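Local structure of ancylostoma secreted protein 1 (Necator americanus, 3NT8) at residues H287-V292 with A373-N378; Y309-L314 with D379-V384; D235-T240 with F316-A321; Q225-N230 with Y276-E281; G305-K310 with Q327-E332. The protein is a secreted two-domain hookworm protein of the CAP superfamily, probably associated with the transition of infective larvae to parasitism. All blocks are in the same frame, centred on the assembly; numbering follows the deposited sequence.

Contact 1: residues H287-V292 with A373-N378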
# COMPACT_ATOMS: atom_id res chain seq x y z
N HIS A 287 0.19 14.81 -17.60
CA HIS A 287 -0.99 14.97 -16.84
C HIS A 287 -0.74 14.96 -15.32
O HIS A 287 -1.32 15.79 -14.55
CB HIS A 287 -1.93 13.87 -17.22
CG HIS A 287 -3.20 13.92 -16.46
ND1 HIS A 287 -4.02 15.02 -16.46
CD2 HIS A 287 -3.78 13.02 -15.62
CE1 HIS A 287 -5.05 14.80 -15.68
NE2 HIS A 287 -4.93 13.59 -15.16
N GLY A 288 0.07 14.03 -14.86
CA GLY A 288 0.51 14.05 -13.47
C GLY A 288 1.03 15.41 -12.97
O GLY A 288 0.63 15.86 -11.87
N ASN A 289 1.93 16.05 -13.73
CA ASN A 289 2.58 17.34 -13.33
C ASN A 289 1.59 18.54 -13.14
O ASN A 289 1.89 19.52 -12.48
CB ASN A 289 3.70 17.69 -14.32
CG ASN A 289 4.85 16.72 -14.25
OD1 ASN A 289 4.91 15.91 -13.32
ND2 ASN A 289 5.78 16.77 -15.22
N LYS A 290 0.39 18.40 -13.68
CA LYS A 290 -0.64 19.43 -13.51
C LYS A 290 -1.24 19.48 -12.12
O LYS A 290 -1.77 20.53 -11.73
CB LYS A 290 -1.74 19.25 -14.55
CG LYS A 290 -1.27 19.62 -15.95
CD LYS A 290 -2.42 19.38 -16.92
CE LYS A 290 -1.93 19.49 -18.35
NZ LYS A 290 -3.00 19.10 -19.27
N CYS A 291 -1.20 18.37 -11.40
CA CYS A 291 -1.57 18.32 -9.99
C CYS A 291 -3.05 18.58 -9.72
O CYS A 291 -3.46 18.94 -8.60
CB CYS A 291 -0.69 19.26 -9.17
SG CYS A 291 0.89 18.56 -8.85
N VAL A 292 -3.85 18.39 -10.76
CA VAL A 292 -5.28 18.40 -10.60
C VAL A 292 -5.84 16.92 -10.61
O VAL A 292 -5.81 16.21 -11.63
CB VAL A 292 -6.00 19.24 -11.72
CG1 VAL A 292 -7.46 19.36 -11.39
CG2 VAL A 292 -5.33 20.68 -11.95
N ALA A 373 2.90 7.49 -13.74
CA ALA A 373 3.62 8.56 -13.06
C ALA A 373 3.20 8.67 -11.61
O ALA A 373 2.08 8.41 -11.28
CB ALA A 373 3.42 9.89 -13.78
N VAL A 374 4.12 9.04 -10.73
CA VAL A 374 3.78 9.36 -9.35
C VAL A 374 4.40 10.75 -9.09
O VAL A 374 5.64 10.93 -9.16
CB VAL A 374 4.34 8.33 -8.30
CG1 VAL A 374 3.90 8.69 -6.89
CG2 VAL A 374 3.86 6.92 -8.53
N VAL A 375 3.54 11.72 -8.79
CA VAL A 375 3.94 13.14 -8.74
C VAL A 375 3.67 13.63 -7.32
O VAL A 375 2.57 13.37 -6.76
CB VAL A 375 3.17 14.04 -9.77
CG1 VAL A 375 3.76 15.48 -9.82
CG2 VAL A 375 3.26 13.48 -11.17
N PHE A 376 4.66 14.30 -6.72
CA PHE A 376 4.42 14.88 -5.38
C PHE A 376 3.78 16.24 -5.54
O PHE A 376 4.43 17.21 -5.95
CB PHE A 376 5.68 14.97 -4.54
CG PHE A 376 6.36 13.63 -4.26
CD1 PHE A 376 5.63 12.46 -4.08
CD2 PHE A 376 7.73 13.57 -4.10
CE1 PHE A 376 6.27 11.25 -3.80
CE2 PHE A 376 8.37 12.36 -3.82
CZ PHE A 376 7.60 11.18 -3.67
N CYS A 377 2.49 16.33 -5.25
CA CYS A 377 1.79 17.58 -5.35
C CYS A 377 1.73 18.16 -3.93
O CYS A 377 1.96 17.44 -2.95
CB CYS A 377 0.42 17.37 -5.98
SG CYS A 377 0.47 16.82 -7.75
N ASN A 378 1.45 19.46 -3.81
CA ASN A 378 1.51 20.09 -2.49
C ASN A 378 0.33 19.72 -1.56
O ASN A 378 0.28 20.07 -0.36
CB ASN A 378 1.73 21.61 -2.61
CG ASN A 378 0.75 22.30 -3.56
OD1 ASN A 378 -0.45 21.96 -3.64
ND2 ASN A 378 1.25 23.31 -4.27
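Gly288 and Val375 make the close-packed half of this contact, in which the end of helix 278-288 rests on strand 369-376 within the alpha-beta-alpha sandwich of the second CAP domain. With CG2 anti to its carbonyl carbon, Val375 brings that methyl to 3.5 Å from Gly288 C, a direct contact of helix backbone with strand side chain. A CB on Gly288 would clash, 2.7 Å from Val375 CG2, and the absence of a side chain permits this approach. Toward solvent the packing thins. The exposed Asn289 reaches Val375 only through OD1, 3.6 Å from CG2, the two side chains crossing at about a right angle. A type I turn runs from Gly288 to Cys291, the first residue to leave helical angles; Cys291 has positive phi (67°) and points its side chain toward segment 373-378. There a disulfide closes the contact: Cys291 SG and Cys377 SG are 2.1 Å apart, with a CB-SG-SG-CB torsion of -88°.

Contact 2: residues Y309-L314 with D379-V384; sequences YKTSVL and DFTFGV
Strands 309-311 and 381-384 run antiparallel, at 164° between their directions, with Tyr309-Gly383 and Thr311-Thr381 as hydrogen-bonded pairs on either side of the non-hydrogen-bonded pair Lys310-Phe382. The bond from Gly383 N to Tyr309 O is short and nearly straight (2.7 Å, 170° at the hydrogen), whereas its reciprocal, Tyr309 N to Gly383 O, is bent to 131°. Tyr309 lies on the same face as Gly383, its ring edge near Gly383 N; a CB on the glycine would stand a tight 3.0 Å from Tyr309 CD2. On the other face Lys310 passes over Phe380. Its CD sits 4.1 Å from the ring centroid, a CH-pi contact displaced toward the rim, and its amine has a cation-pi partner in Tyr293. This strand pair joins the edge strand 305-311 to strand 381-388 in the central sheet of the CAP fold, whose order places the second of these strands between 305-311 and 369-376. Beyond the last bridge, residues 312-314 form a loop that a threonine ties to the strand. Thr381 OG1, anti to its own carbonyl carbon, donates to Val313 O at 2.6 Å and in turn accepts from Phe316 N. Alongside it, Thr311 points the same way, with its CG2 3.9 Å from Thr381 CB. At the exposed margin a water donates to Asp379 O at 2.8 Å and, weakly, to Ser312 O.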
# COMPACT_ATOMS: atom_id res chain seq x y z
N TYR A 309 -5.09 8.05 -9.05
CA TYR A 309 -5.01 7.75 -7.62
C TYR A 309 -4.45 8.97 -6.84
O TYR A 309 -3.50 9.59 -7.31
CB TYR A 309 -4.05 6.59 -7.43
CG TYR A 309 -3.44 6.42 -6.04
CD1 TYR A 309 -4.10 5.70 -5.07
CD2 TYR A 309 -2.19 6.96 -5.75
CE1 TYR A 309 -3.57 5.52 -3.83
CE2 TYR A 309 -1.63 6.82 -4.50
CZ TYR A 309 -2.33 6.08 -3.53
OH TYR A 309 -1.76 5.91 -2.27
N LYS A 310 -5.00 9.27 -5.65
CA LYS A 310 -4.30 10.16 -4.73
C LYS A 310 -4.31 9.63 -3.31
O LYS A 310 -5.16 8.83 -2.93
CB LYS A 310 -4.86 11.60 -4.79
CG LYS A 310 -6.23 11.74 -4.12
CD LYS A 310 -6.61 13.21 -3.95
CE LYS A 310 -7.90 13.33 -3.14
NZ LYS A 310 -8.90 12.27 -3.50
N THR A 311 -3.36 10.11 -2.52
CA THR A 311 -3.42 9.86 -1.08
C THR A 311 -3.01 11.12 -0.34
O THR A 311 -2.04 11.77 -0.73
CB THR A 311 -2.50 8.68 -0.66
OG1 THR A 311 -2.48 8.54 0.78
CG2 THR A 311 -1.13 8.90 -1.12
N SER A 312 -3.73 11.39 0.76
CA SER A 312 -3.51 12.52 1.64
C SER A 312 -2.08 12.62 2.12
O SER A 312 -1.59 13.72 2.31
CB SER A 312 -4.43 12.42 2.85
OG SER A 312 -5.80 12.22 2.46
N VAL A 313 -1.40 11.48 2.27
CA VAL A 313 0.05 11.44 2.65
C VAL A 313 0.96 12.13 1.65
O VAL A 313 1.00 11.71 0.50
CB VAL A 313 0.62 9.99 2.84
CG1 VAL A 313 2.02 10.02 3.33
CG2 VAL A 313 -0.25 9.17 3.77
N LEU A 314 1.73 13.12 2.08
CA LEU A 314 2.54 13.90 1.16
C LEU A 314 3.86 13.26 0.94
O LEU A 314 4.39 12.64 1.83
CB LEU A 314 2.74 15.34 1.63
CG LEU A 314 1.57 16.30 1.46
CD1 LEU A 314 0.59 16.16 2.59
CD2 LEU A 314 2.15 17.71 1.43
N ASP A 379 -0.58 18.94 -2.11
CA ASP A 379 -1.85 18.67 -1.50
C ASP A 379 -2.11 17.14 -1.33
O ASP A 379 -3.03 16.70 -0.59
CB ASP A 379 -2.90 19.31 -2.41
CG ASP A 379 -4.22 19.49 -1.74
OD1 ASP A 379 -4.49 20.67 -1.37
OD2 ASP A 379 -4.96 18.47 -1.58
N PHE A 380 -1.31 16.32 -2.02
CA PHE A 380 -1.52 14.88 -2.07
C PHE A 380 -0.43 14.33 -2.93
O PHE A 380 0.17 15.08 -3.69
CB PHE A 380 -2.89 14.47 -2.62
CG PHE A 380 -3.32 15.23 -3.87
CD1 PHE A 380 -2.86 14.85 -5.13
CD2 PHE A 380 -4.24 16.26 -3.79
CE1 PHE A 380 -3.28 15.55 -6.29
CE2 PHE A 380 -4.67 16.99 -4.95
CZ PHE A 380 -4.18 16.62 -6.20
N THR A 381 -0.13 13.03 -2.75
CA THR A 381 0.72 12.30 -3.70
C THR A 381 -0.23 11.79 -4.82
O THR A 381 -1.19 11.12 -4.54
CB THR A 381 1.46 11.16 -3.03
OG1 THR A 381 2.14 11.66 -1.86
CG2 THR A 381 2.45 10.51 -3.95
N PHE A 382 0.08 12.09 -6.07
CA PHE A 382 -0.79 11.85 -7.23
C PHE A 382 -0.21 10.74 -8.10
O PHE A 382 0.95 10.78 -8.46
CB PHE A 382 -0.86 13.19 -8.02
CG PHE A 382 -1.85 13.20 -9.19
CD1 PHE A 382 -2.95 12.38 -9.17
CD2 PHE A 382 -1.68 14.06 -10.28
CE1 PHE A 382 -3.87 12.40 -10.22
CE2 PHE A 382 -2.58 14.08 -11.31
CZ PHE A 382 -3.70 13.24 -11.26
N GLY A 383 -1.02 9.71 -8.40
CA GLY A 383 -0.57 8.56 -9.18
C GLY A 383 -1.44 8.41 -10.43
O GLY A 383 -2.67 8.42 -10.33
N VAL A 384 -0.82 8.38 -11.60
CA VAL A 384 -1.53 8.28 -12.91
C VAL A 384 -0.94 7.10 -13.68
O VAL A 384 0.30 7.00 -13.85
CB VAL A 384 -1.40 9.59 -13.79
CG1 VAL A 384 -2.16 9.41 -15.21
CG2 VAL A 384 -1.90 10.86 -13.05
O HOH W 1 -3.43 16.56 2.17

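Contact 3: residues D235-T240 with F316-A321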
# COMPACT_ATOMS: atom_id res chain seq x y z
N ASP A 235 13.33 3.50 -12.37
CA ASP A 235 13.17 2.14 -12.80
C ASP A 235 12.48 1.27 -11.77
O ASP A 235 11.78 0.35 -12.14
CB ASP A 235 14.51 1.53 -13.20
CG ASP A 235 15.14 2.24 -14.36
OD1 ASP A 235 14.43 2.70 -15.29
OD2 ASP A 235 16.39 2.33 -14.36
N SER A 236 12.69 1.54 -10.48
CA SER A 236 12.12 0.71 -9.46
C SER A 236 10.61 0.88 -9.50
O SER A 236 9.87 -0.11 -9.48
CB SER A 236 12.73 1.03 -8.06
OG SER A 236 12.09 2.13 -7.39
N VAL A 237 10.14 2.12 -9.64
CA VAL A 237 8.71 2.44 -9.67
C VAL A 237 8.02 1.85 -10.90
O VAL A 237 6.90 1.32 -10.78
CB VAL A 237 8.42 3.94 -9.50
CG1 VAL A 237 6.92 4.23 -9.32
CG2 VAL A 237 9.20 4.51 -8.25
N ARG A 238 8.71 1.89 -12.05
CA ARG A 238 8.22 1.31 -13.29
C ARG A 238 7.97 -0.17 -13.07
O ARG A 238 6.89 -0.68 -13.39
CB ARG A 238 9.21 1.51 -14.44
CG ARG A 238 9.49 2.99 -14.81
CD ARG A 238 10.48 3.18 -15.97
NE ARG A 238 10.55 4.58 -16.36
CZ ARG A 238 11.60 5.38 -16.18
NH1 ARG A 238 12.72 4.92 -15.64
NH2 ARG A 238 11.53 6.66 -16.55
N ASP A 239 8.98 -0.87 -12.56
CA ASP A 239 8.86 -2.33 -12.34
C ASP A 239 7.80 -2.69 -11.30
O ASP A 239 7.21 -3.75 -11.35
CB ASP A 239 10.18 -2.94 -11.92
CG ASP A 239 11.27 -2.79 -12.96
OD1 ASP A 239 10.97 -2.81 -14.19
OD2 ASP A 239 12.44 -2.68 -12.54
N THR A 240 7.57 -1.82 -10.32
CA THR A 240 6.48 -2.04 -9.44
C THR A 240 5.13 -2.06 -10.17
O THR A 240 4.39 -3.05 -10.10
CB THR A 240 6.50 -1.07 -8.29
OG1 THR A 240 7.75 -1.22 -7.62
CG2 THR A 240 5.42 -1.41 -7.31
N PHE A 316 4.67 10.60 -0.56
CA PHE A 316 4.57 9.17 -0.22
C PHE A 316 5.51 8.35 -1.07
O PHE A 316 5.61 8.56 -2.27
CB PHE A 316 3.13 8.67 -0.32
CG PHE A 316 2.92 7.33 0.29
CD1 PHE A 316 3.23 7.08 1.62
CD2 PHE A 316 2.34 6.30 -0.46
CE1 PHE A 316 2.97 5.81 2.17
CE2 PHE A 316 2.10 5.04 0.08
CZ PHE A 316 2.41 4.79 1.41
N ASP A 317 6.24 7.43 -0.45
CA ASP A 317 7.19 6.63 -1.19
C ASP A 317 6.58 6.19 -2.55
O ASP A 317 5.51 5.62 -2.59
CB ASP A 317 7.55 5.39 -0.39
CG ASP A 317 8.59 4.56 -1.06
OD1 ASP A 317 9.78 4.72 -0.74
OD2 ASP A 317 8.24 3.77 -1.95
N LYS A 318 7.31 6.43 -3.64
CA LYS A 318 6.77 6.22 -4.96
C LYS A 318 6.41 4.73 -5.22
O LYS A 318 5.38 4.46 -5.85
CB LYS A 318 7.71 6.77 -6.03
CG LYS A 318 7.77 8.33 -6.19
CD LYS A 318 8.68 8.65 -7.42
CE LYS A 318 9.21 10.06 -7.52
NZ LYS A 318 8.15 10.97 -7.86
N ASN A 319 7.25 3.79 -4.75
CA ASN A 319 6.97 2.35 -4.87
C ASN A 319 5.79 1.90 -4.03
O ASN A 319 5.01 1.10 -4.49
CB ASN A 319 8.19 1.51 -4.51
CG ASN A 319 9.24 1.50 -5.59
OD1 ASN A 319 8.95 1.14 -6.74
ND2 ASN A 319 10.49 1.83 -5.22
N LYS A 320 5.69 2.40 -2.79
CA LYS A 320 4.55 2.18 -1.94
C LYS A 320 3.28 2.75 -2.60
O LYS A 320 2.23 2.13 -2.61
CB LYS A 320 4.75 2.80 -0.51
CG LYS A 320 5.58 1.91 0.43
CD LYS A 320 5.70 2.42 1.87
CE LYS A 320 6.77 1.63 2.63
NZ LYS A 320 8.19 2.01 2.27
N ALA A 321 3.38 3.97 -3.13
CA ALA A 321 2.22 4.58 -3.81
C ALA A 321 1.87 3.78 -5.08
O ALA A 321 0.73 3.66 -5.39
CB ALA A 321 2.48 5.99 -4.13
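Asn319 lies against the first turns of helix 235-253, its flat end set among Ser236, Val237 and Thr240. Its CG is anti to the carbonyl carbon (chi1 -76°), and the carboxamide carbon comes 3.4 Å from Ser236 OG and 3.7 Å from Thr240 OG1. The hydroxyls of Ser236 and Thr240 thus both lie beside this group, while Ser236 OG also has Glu222 OE1 as a hydrogen-bonding partner. Next to these polar groups is an apolar contact. Val237 crosses Lys318 at about a right angle and presses CG2 to 3.5 Å from Lys318 CB; CG1 meets the backbone instead, 3.8 Å from Lys318 O. The rest of the lysine leads away, and NZ is hydrogen-bonded to Val374 O on strand 369-376. Separately, the Thr240 methyl, CG2, packs against a backbone carbonyl, 3.8 Å from Asn319 O. Asp317 is the N-cap of the second helix: its OD2 accepts from Lys320 N at 3.0 Å through the anti lone pair in a nearly straight bond (167°). Val374 also touches both Val237 and Ala321, which places the junction beside the sheet. The arrangement is that of two helices on one face of a CAP-domain sandwich, the second opened by an Asp N-cap.

Contact 4: residues Q225-N230 with Y276-E281; sequences QQCPSN and YDCEVE
Asn230 and Glu281 cross obliquely, their amide and carboxylate planes turned 65° apart, and a single amide nitrogen serves two acceptors. Asn230 ND2 donates to Glu281 OE1 at 2.9 Å and to Cys278 O at 3.0 Å, each acceptor lying somewhat out of the amide plane. Glu281 is fully extended to its carboxylate, with CG anti to the backbone N (chi1 -170°), and OE1 is met on its anti side. Its other oxygen, OE2, accepts from Tyr276 OH at 2.7 Å and forms a salt bridge with Arg238 NE. Both oxygens of this buried carboxylate therefore have partners, and the arginine probably favours the ionised form. Cys227 and Cys278 both place SG anti to the carbonyl carbon, and the sulfurs join at 2.0 Å with a torsion of -87° about the bond. Cys227 SG also lies at the edge of the Tyr276 ring, 4.4 Å from CE2. Asp277 caps the helix start: its OD2 accepts from Val280 N at 3.0 Å. A disulfide thus ties the type I turn Cys227-Asn230, ahead of helix 235-253, to the N-capped first turn of helix 278-288 in the second CAP domain.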
# COMPACT_ATOMS: atom_id res chain seq x y z
N GLN A 225 17.26 4.21 -16.28
CA GLN A 225 17.81 3.76 -17.56
C GLN A 225 16.75 3.35 -18.62
O GLN A 225 17.04 3.37 -19.82
CB GLN A 225 18.84 2.65 -17.34
CG GLN A 225 18.26 1.41 -16.57
CD GLN A 225 19.32 0.35 -16.16
OE1 GLN A 225 20.32 0.66 -15.46
NE2 GLN A 225 19.07 -0.92 -16.55
N GLN A 226 15.54 2.99 -18.15
CA GLN A 226 14.49 2.48 -19.04
C GLN A 226 14.01 3.59 -19.97
O GLN A 226 13.94 3.38 -21.20
CB GLN A 226 13.30 1.89 -18.25
CG GLN A 226 13.64 0.60 -17.51
CD GLN A 226 12.43 -0.09 -16.84
OE1 GLN A 226 11.38 -0.19 -17.42
NE2 GLN A 226 12.61 -0.56 -15.60
N CYS A 227 13.73 4.76 -19.39
CA CYS A 227 13.26 5.94 -20.11
C CYS A 227 14.09 7.18 -19.77
O CYS A 227 13.73 7.93 -18.91
CB CYS A 227 11.80 6.20 -19.77
SG CYS A 227 10.66 4.75 -20.07
N PRO A 228 15.23 7.40 -20.46
CA PRO A 228 16.15 8.48 -20.00
C PRO A 228 15.67 9.89 -20.32
O PRO A 228 16.10 10.85 -19.67
CB PRO A 228 17.46 8.18 -20.75
CG PRO A 228 17.25 6.83 -21.43
CD PRO A 228 15.78 6.65 -21.60
N SER A 229 14.81 10.04 -21.33
CA SER A 229 14.22 11.32 -21.66
C SER A 229 13.16 11.83 -20.69
O SER A 229 12.83 13.01 -20.71
CB SER A 229 13.61 11.24 -23.05
OG SER A 229 14.66 10.98 -23.97
N ASN A 230 12.61 10.95 -19.85
CA ASN A 230 11.57 11.34 -18.90
C ASN A 230 12.16 11.64 -17.51
O ASN A 230 13.22 11.11 -17.12
CB ASN A 230 10.40 10.28 -18.80
CG ASN A 230 9.75 9.95 -20.17
OD1 ASN A 230 9.58 10.82 -21.01
ND2 ASN A 230 9.33 8.68 -20.36
N TYR A 276 6.21 -2.11 -20.43
CA TYR A 276 6.41 -0.72 -20.09
C TYR A 276 6.78 0.15 -21.32
O TYR A 276 7.60 -0.24 -22.15
CB TYR A 276 7.44 -0.58 -18.96
CG TYR A 276 7.14 0.64 -18.13
CD1 TYR A 276 6.20 0.60 -17.12
CD2 TYR A 276 7.74 1.88 -18.41
CE1 TYR A 276 5.88 1.73 -16.41
CE2 TYR A 276 7.44 2.97 -17.70
CZ TYR A 276 6.53 2.90 -16.68
OH TYR A 276 6.21 4.05 -15.97
N ASP A 277 6.17 1.32 -21.46
CA ASP A 277 6.32 2.12 -22.66
C ASP A 277 6.61 3.55 -22.28
O ASP A 277 5.79 4.24 -21.60
CB ASP A 277 5.07 2.02 -23.53
CG ASP A 277 5.21 2.76 -24.84
OD1 ASP A 277 5.33 2.11 -25.87
OD2 ASP A 277 5.21 4.00 -24.86
N CYS A 278 7.77 4.03 -22.73
CA CYS A 278 8.24 5.34 -22.36
C CYS A 278 7.32 6.48 -22.77
O CYS A 278 7.13 7.45 -22.00
CB CYS A 278 9.67 5.53 -22.91
SG CYS A 278 10.84 4.47 -22.07
N GLU A 279 6.76 6.37 -23.98
CA GLU A 279 5.90 7.41 -24.54
C GLU A 279 4.60 7.52 -23.73
O GLU A 279 4.04 8.61 -23.55
CB GLU A 279 5.59 7.18 -26.07
CG GLU A 279 6.82 7.20 -27.00
CD GLU A 279 7.55 8.59 -27.05
OE1 GLU A 279 7.34 9.33 -28.05
OE2 GLU A 279 8.33 8.95 -26.11
N VAL A 280 4.09 6.36 -23.33
CA VAL A 280 2.88 6.27 -22.58
C VAL A 280 3.22 6.84 -21.20
O VAL A 280 2.38 7.46 -20.54
CB VAL A 280 2.33 4.82 -22.47
CG1 VAL A 280 1.13 4.79 -21.59
CG2 VAL A 280 1.94 4.21 -23.87
N GLU A 281 4.44 6.61 -20.73
CA GLU A 281 4.86 7.24 -19.48
C GLU A 281 4.91 8.77 -19.62
O GLU A 281 4.50 9.48 -18.74
CB GLU A 281 6.23 6.74 -19.04
CG GLU A 281 6.63 7.17 -17.62
CD GLU A 281 8.06 6.71 -17.26
OE1 GLU A 281 9.03 7.30 -17.79
OE2 GLU A 281 8.21 5.74 -16.49

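Contact 5: residues G305-K310 with Q327-E332; sequences GENIYK and QLWWNE
The contact belongs to the helix-on-sheet layer of the second CAP domain, where helix 318-330 packs on the edge strand 305-311, with the Trp329 indole laid against the strand. Asn307 CB sits over the centre of the six-membered ring, 3.4 Å from its centroid and only 7° off the normal, a CH-pi contact close to the ring axis. The two side chains run antiparallel past one another, the amide plane inclined 47° to the indole, and ND2 comes 3.7 Å from Trp329 CE3 while bonding to His358 O and Tyr387 OH. At the indole's edge NE1 donates to Ile308 O at 2.9 Å. That oxygen lies near the ring plane, but the donor stands 58° above the carbonyl plane. The indole is thereby held both by its face and by its N-H. Farther along the strand Tyr309 CB approaches Trp329 CZ2 at 3.8 Å. The tyrosine ring, whose OH is bonded to Gln324 OE1, meets Leu328 CD1 at its edge, 4.0 Å from CE1. Met362 from helix 357-363 and Cys385 and Tyr387 from strand 381-388 also touch the indole. This buried tryptophan lies at the helix-sheet interface of the alpha-beta-alpha sandwich of the CAP fold.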
# COMPACT_ATOMS: atom_id res chain seq x y z
N GLY A 305 -6.17 4.61 -22.40
CA GLY A 305 -7.01 4.54 -21.18
C GLY A 305 -6.25 5.15 -19.98
O GLY A 305 -5.09 5.47 -20.12
N GLU A 306 -6.90 5.29 -18.82
CA GLU A 306 -6.29 6.05 -17.71
C GLU A 306 -6.87 5.65 -16.38
O GLU A 306 -8.11 5.51 -16.22
CB GLU A 306 -6.48 7.56 -17.87
CG GLU A 306 -5.62 8.40 -16.88
CD GLU A 306 -5.70 9.87 -17.13
OE1 GLU A 306 -6.80 10.43 -16.95
OE2 GLU A 306 -4.67 10.49 -17.40
N ASN A 307 -5.97 5.46 -15.43
CA ASN A 307 -6.33 5.25 -14.02
C ASN A 307 -5.69 6.29 -13.12
O ASN A 307 -4.54 6.57 -13.29
CB ASN A 307 -5.99 3.84 -13.54
CG ASN A 307 -7.04 2.79 -13.95
OD1 ASN A 307 -8.15 3.12 -14.30
ND2 ASN A 307 -6.66 1.50 -13.88
N ILE A 308 -6.46 6.91 -12.20
CA ILE A 308 -5.87 7.91 -11.31
C ILE A 308 -5.98 7.49 -9.85
O ILE A 308 -6.84 6.70 -9.47
CB ILE A 308 -6.46 9.34 -11.47
CG1 ILE A 308 -7.98 9.31 -11.30
CG2 ILE A 308 -6.05 9.92 -12.81
CD1 ILE A 308 -8.61 10.69 -11.15
N TYR A 309 -5.09 8.05 -9.05
CA TYR A 309 -5.01 7.75 -7.62
C TYR A 309 -4.45 8.97 -6.84
O TYR A 309 -3.50 9.59 -7.31
CB TYR A 309 -4.05 6.59 -7.43
CG TYR A 309 -3.44 6.42 -6.04
CD1 TYR A 309 -4.10 5.70 -5.07
CD2 TYR A 309 -2.19 6.96 -5.75
CE1 TYR A 309 -3.57 5.52 -3.83
CE2 TYR A 309 -1.63 6.82 -4.50
CZ TYR A 309 -2.33 6.08 -3.53
OH TYR A 309 -1.76 5.91 -2.27
N LYS A 310 -5.00 9.27 -5.65
CA LYS A 310 -4.30 10.16 -4.73
C LYS A 310 -4.31 9.63 -3.31
O LYS A 310 -5.16 8.83 -2.93
CB LYS A 310 -4.86 11.60 -4.79
CG LYS A 310 -6.23 11.74 -4.12
CD LYS A 310 -6.61 13.21 -3.95
CE LYS A 310 -7.90 13.33 -3.14
NZ LYS A 310 -8.90 12.27 -3.50
N GLN A 327 -3.41 -1.82 -6.40
CA GLN A 327 -4.24 -2.79 -5.68
C GLN A 327 -5.63 -2.21 -5.46
O GLN A 327 -6.60 -2.95 -5.52
CB GLN A 327 -3.60 -3.18 -4.32
CG GLN A 327 -2.31 -4.09 -4.50
CD GLN A 327 -1.49 -4.18 -3.18
OE1 GLN A 327 -1.50 -3.25 -2.37
NE2 GLN A 327 -0.84 -5.30 -2.96
N LEU A 328 -5.71 -0.91 -5.14
CA LEU A 328 -7.02 -0.24 -4.93
C LEU A 328 -7.82 -0.26 -6.24
O LEU A 328 -9.04 -0.50 -6.21
CB LEU A 328 -6.86 1.21 -4.43
CG LEU A 328 -6.53 1.32 -2.92
CD1 LEU A 328 -6.03 2.76 -2.42
CD2 LEU A 328 -7.67 0.76 -2.00
N TRP A 329 -7.15 -0.03 -7.35
CA TRP A 329 -7.84 -0.18 -8.65
C TRP A 329 -8.34 -1.62 -8.88
O TRP A 329 -9.52 -1.79 -9.28
CB TRP A 329 -6.96 0.20 -9.79
CG TRP A 329 -6.50 1.61 -9.77
CD1 TRP A 329 -7.15 2.66 -9.24
CD2 TRP A 329 -5.28 2.12 -10.37
NE1 TRP A 329 -6.39 3.81 -9.43
CE2 TRP A 329 -5.24 3.49 -10.10
CE3 TRP A 329 -4.22 1.55 -11.07
CZ2 TRP A 329 -4.18 4.31 -10.52
CZ3 TRP A 329 -3.13 2.37 -11.43
CH2 TRP A 329 -3.13 3.71 -11.16
N TRP A 330 -7.45 -2.62 -8.64
CA TRP A 330 -7.75 -4.03 -8.84
C TRP A 330 -8.86 -4.57 -7.93
O TRP A 330 -9.68 -5.39 -8.39
CB TRP A 330 -6.48 -4.90 -8.71
CG TRP A 330 -6.69 -6.30 -9.22
CD1 TRP A 330 -7.00 -7.42 -8.48
CD2 TRP A 330 -6.67 -6.76 -10.60
NE1 TRP A 330 -7.14 -8.53 -9.30
CE2 TRP A 330 -6.92 -8.14 -10.60
CE3 TRP A 330 -6.42 -6.12 -11.83
CZ2 TRP A 330 -6.96 -8.89 -11.78
CZ3 TRP A 330 -6.46 -6.87 -12.99
CH2 TRP A 330 -6.72 -8.23 -12.95
N ASN A 331 -8.88 -4.08 -6.67
CA ASN A 331 -9.83 -4.54 -5.67
C ASN A 331 -11.28 -4.41 -6.04
O ASN A 331 -12.12 -5.05 -5.44
CB ASN A 331 -9.51 -3.99 -4.24
CG ASN A 331 -8.29 -4.66 -3.64
OD1 ASN A 331 -7.89 -5.76 -4.09
ND2 ASN A 331 -7.63 -3.99 -2.65
N GLU A 332 -11.59 -3.58 -7.03
CA GLU A 332 -12.95 -3.42 -7.51
C GLU A 332 -13.68 -4.73 -7.82
O GLU A 332 -14.88 -4.89 -7.61
CB GLU A 332 -12.98 -2.43 -8.65
CG GLU A 332 -12.45 -1.02 -8.21
CD GLU A 332 -12.45 0.03 -9.30
OE1 GLU A 332 -12.29 -0.28 -10.53
OE2 GLU A 332 -12.56 1.21 -8.94

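In the fold
All five contacts belong to the second CAP domain, and they illustrate how chemistry follows position in a sandwich. Contacts 1, 2 and 5 reach the same sheet: contacts 1 and 2 meet through backbone bonding between strands 369-376 and 381-388, and contacts 2 and 5 share Tyr309 and Lys310 on strand 305-311. Contact 5 is buried and mainly aromatic, contacts 1, 2 and 4 are partly buried, and contact 3, at the surface, mixes polar groups with short apolar ones. Contacts 1 and 4 lie toward opposite ends of helix 278-288, each with a disulfide. Contact 3 touches both contact 4, the farthest from the chain's centre, through a salt bridge, and contact 2, through a hydrogen bond.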